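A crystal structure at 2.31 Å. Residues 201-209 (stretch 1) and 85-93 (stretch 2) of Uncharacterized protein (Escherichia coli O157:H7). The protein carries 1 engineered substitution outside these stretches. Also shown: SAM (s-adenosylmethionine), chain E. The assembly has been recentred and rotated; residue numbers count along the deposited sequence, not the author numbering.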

# COMPACT_ATOMS: atom_id res chain seq x y z
N ILE A 201 12.41 2.34 6.84
CA ILE A 201 11.18 3.12 6.95
C ILE A 201 9.97 2.22 7.22
O ILE A 201 8.99 2.67 7.78
CB ILE A 201 10.96 4.09 5.75
CG1 ILE A 201 10.87 3.33 4.42
CG2 ILE A 201 12.07 5.15 5.69
CD1 ILE A 201 10.39 4.22 3.24
N PHE A 202 10.06 0.94 6.86
CA PHE A 202 9.00 0.00 7.21
C PHE A 202 9.15 -0.55 8.63
O PHE A 202 8.35 -1.38 9.04
CB PHE A 202 8.93 -1.16 6.21
CG PHE A 202 8.36 -0.79 4.86
CD1 PHE A 202 7.13 -0.16 4.75
CD2 PHE A 202 9.05 -1.09 3.69
CE1 PHE A 202 6.60 0.16 3.51
CE2 PHE A 202 8.53 -0.77 2.44
CZ PHE A 202 7.30 -0.14 2.36
N SER A 203 10.16 -0.09 9.36
CA SER A 203 10.34 -0.50 10.76
C SER A 203 10.72 -1.97 10.94
O SER A 203 10.50 -2.53 11.99
CB SER A 203 9.08 -0.25 11.59
OG SER A 203 8.74 1.12 11.61
N TYR A 204 11.29 -2.61 9.93
CA TYR A 204 11.69 -3.99 10.10
C TYR A 204 12.86 -4.03 11.07
O TYR A 204 13.58 -3.05 11.23
CB TYR A 204 12.11 -4.61 8.78
CG TYR A 204 11.02 -4.69 7.74
CD1 TYR A 204 9.69 -4.53 8.09
CD2 TYR A 204 11.33 -4.91 6.41
CE1 TYR A 204 8.69 -4.59 7.13
CE2 TYR A 204 10.35 -4.99 5.45
CZ TYR A 204 9.03 -4.83 5.82
OH TYR A 204 8.06 -4.90 4.86
N MET A 205 13.04 -5.18 11.71
CA MET A 205 14.18 -5.33 12.60
C MET A 205 15.51 -5.35 11.85
O MET A 205 15.63 -5.92 10.76
CB MET A 205 13.99 -6.55 13.48
CG MET A 205 12.96 -6.27 14.57
SD MET A 205 12.57 -7.77 15.43
CE MET A 205 12.30 -8.84 14.01
N PRO A 206 16.51 -4.66 12.41
CA PRO A 206 17.83 -4.50 11.79
C PRO A 206 18.38 -5.84 11.32
O PRO A 206 18.97 -5.89 10.25
CB PRO A 206 18.68 -3.91 12.93
CG PRO A 206 17.69 -3.17 13.76
CD PRO A 206 16.39 -3.94 13.69
N GLY A 207 18.16 -6.90 12.09
CA GLY A 207 18.56 -8.25 11.72
C GLY A 207 17.87 -8.78 10.47
O GLY A 207 18.50 -9.41 9.62
N GLU A 208 16.57 -8.53 10.35
CA GLU A 208 15.85 -8.98 9.16
C GLU A 208 16.27 -8.22 7.91
O GLU A 208 16.30 -8.79 6.81
CB GLU A 208 14.35 -8.85 9.37
CG GLU A 208 13.83 -9.73 10.51
CD GLU A 208 12.36 -9.55 10.72
OE1 GLU A 208 11.89 -8.41 10.54
OE2 GLU A 208 11.68 -10.55 11.07
N ILE A 209 16.62 -6.96 8.08
CA ILE A 209 17.11 -6.15 6.97
C ILE A 209 18.49 -6.64 6.48
O ILE A 209 18.72 -6.77 5.26
CB ILE A 209 17.16 -4.65 7.34
CG1 ILE A 209 15.78 -4.14 7.80
CG2 ILE A 209 17.70 -3.84 6.17
CD1 ILE A 209 15.83 -2.72 8.45
N SAM E . 3.73 -4.71 2.86
CA SAM E . 5.06 -4.34 3.35
C SAM E . 4.98 -3.40 4.54
O SAM E . 5.94 -3.31 5.30
OXT SAM E . 3.97 -2.70 4.73
CB SAM E . 5.91 -3.68 2.27
CG SAM E . 6.40 -4.61 1.18
SD SAM E . 7.81 -3.96 0.23
CE SAM E . 8.01 -5.40 -0.84
C5' SAM E . 9.15 -4.32 1.39
C4' SAM E . 10.48 -3.81 0.85
O4' SAM E . 11.40 -3.62 1.90
C3' SAM E . 11.12 -4.78 -0.14
O3' SAM E . 10.76 -4.48 -1.47
C2' SAM E . 12.60 -4.61 0.11
O2' SAM E . 13.05 -3.65 -0.81
C1' SAM E . 12.70 -4.00 1.50
N9 SAM E . 13.16 -4.95 2.54
C8 SAM E . 14.21 -4.77 3.40
N7 SAM E . 14.30 -5.82 4.22
C5 SAM E . 13.31 -6.69 3.91
C6 SAM E . 12.95 -7.91 4.45
N6 SAM E . 13.64 -8.43 5.46
N1 SAM E . 11.87 -8.59 3.92
C2 SAM E . 11.15 -8.03 2.87
N3 SAM E . 11.51 -6.81 2.35
C4 SAM E . 12.57 -6.14 2.86
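Stretch 2 (85-93) EPISRNEAS

Stretch 2 is an extended segment at Pro86 to Ser88, followed by a 3-10 turn at 89-91. The contacts advance in the same order along both stretches, though the chains run obliquely: Pro86 lies by Ser203, and Ser88 and Arg89 lie by Glu208. Ser203 leaves the preceding helix with positive phi, in a Schellman motif. Its O accepts a hydrogen bond from Ile87 N at 2.9 Å and also meets Pro86 CA at 3.3 Å.

Tyr204 CA lies 3.5 Å from Ile87 O. Its CB points away, yet the ring returns to stretch 2. Arg89 CB sits over the ring face, 4.0 Å from the centroid, and Ile87 CD1 is at the edge, 4.3 Å from Tyr204 CD1. Arg89 NH1 donates to Tyr204 OH at 3.2 Å, while that hydroxyl donates to SAM O at 2.7 Å.

Met205 is at the N-cap position of the next helix. Its CG packs 3.4 Å from Pro86 CB, and its CE reaches Ser88 CA at 3.6 Å. The CA-to-CB bond of Glu208 points toward stretch 2, and its carboxylate accepts two hydrogen bonds: Ser88 OG to Glu208 OE2 at 2.8 Å, and Arg89 N to Glu208 OE1 at 2.7 Å, nearly straight. Both meet stretch 2 where the 3-10 segment begins.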

# COMPACT_ATOMS: atom_id res chain seq x y z
N GLU A 85 8.80 0.65 18.38
CA GLU A 85 9.79 -0.43 18.32
C GLU A 85 9.65 -1.16 16.99
O GLU A 85 8.56 -1.28 16.45
CB GLU A 85 9.52 -1.45 19.43
CG GLU A 85 9.89 -1.00 20.83
CD GLU A 85 9.37 -1.97 21.89
OE1 GLU A 85 9.02 -3.12 21.53
OE2 GLU A 85 9.32 -1.58 23.07
N PRO A 86 10.77 -1.68 16.46
CA PRO A 86 10.77 -2.48 15.23
C PRO A 86 9.83 -3.68 15.29
O PRO A 86 9.76 -4.37 16.31
CB PRO A 86 12.21 -2.97 15.13
CG PRO A 86 13.01 -1.95 15.83
CD PRO A 86 12.14 -1.47 16.97
N ILE A 87 9.13 -3.92 14.19
CA ILE A 87 8.30 -5.09 14.07
C ILE A 87 9.12 -6.10 13.28
O ILE A 87 10.13 -5.75 12.65
CB ILE A 87 7.02 -4.80 13.24
CG1 ILE A 87 7.41 -4.27 11.85
CG2 ILE A 87 6.14 -3.80 13.95
CD1 ILE A 87 6.34 -4.43 10.77
N SER A 88 8.67 -7.34 13.31
CA SER A 88 9.17 -8.32 12.37
C SER A 88 8.48 -8.13 11.03
O SER A 88 7.26 -7.94 10.95
CB SER A 88 8.92 -9.75 12.86
OG SER A 88 9.01 -10.65 11.77
N ARG A 89 9.30 -8.18 9.98
CA ARG A 89 8.86 -8.23 8.60
C ARG A 89 7.69 -9.21 8.41
O ARG A 89 6.81 -8.99 7.56
CB ARG A 89 10.05 -8.65 7.72
CG ARG A 89 9.69 -9.53 6.53
CD ARG A 89 9.02 -8.67 5.48
NE ARG A 89 8.49 -9.45 4.36
CZ ARG A 89 7.72 -8.93 3.41
NH1 ARG A 89 7.38 -7.65 3.47
NH2 ARG A 89 7.28 -9.70 2.43
N ASN A 90 7.69 -10.29 9.19
CA ASN A 90 6.63 -11.30 9.13
C ASN A 90 5.23 -10.78 9.48
O ASN A 90 4.25 -11.28 8.94
CB ASN A 90 6.98 -12.50 10.00
CG ASN A 90 8.19 -13.25 9.47
OD1 ASN A 90 8.40 -13.34 8.26
ND2 ASN A 90 9.02 -13.75 10.38
N GLU A 91 5.15 -9.76 10.33
CA GLU A 91 3.87 -9.14 10.71
C GLU A 91 3.26 -8.29 9.58
O GLU A 91 2.08 -7.93 9.63
CB GLU A 91 4.05 -8.26 11.95
CG GLU A 91 4.64 -8.96 13.16
CD GLU A 91 4.98 -7.98 14.29
OE1 GLU A 91 4.07 -7.27 14.77
OE2 GLU A 91 6.16 -7.90 14.69
N ALA A 92 4.07 -7.98 8.57
CA ALA A 92 3.61 -7.08 7.52
C ALA A 92 3.88 -7.65 6.14
O ALA A 92 4.14 -6.91 5.20
CB ALA A 92 4.26 -5.72 7.67
N SER A 93 3.82 -8.97 6.00
CA SER A 93 4.12 -9.60 4.72
C SER A 93 2.87 -9.87 3.90
O SER A 93 2.98 -10.29 2.75
CB SER A 93 4.90 -10.90 4.92
OG SER A 93 4.16 -11.80 5.72
O HOH W 1 7.83 0.42 14.45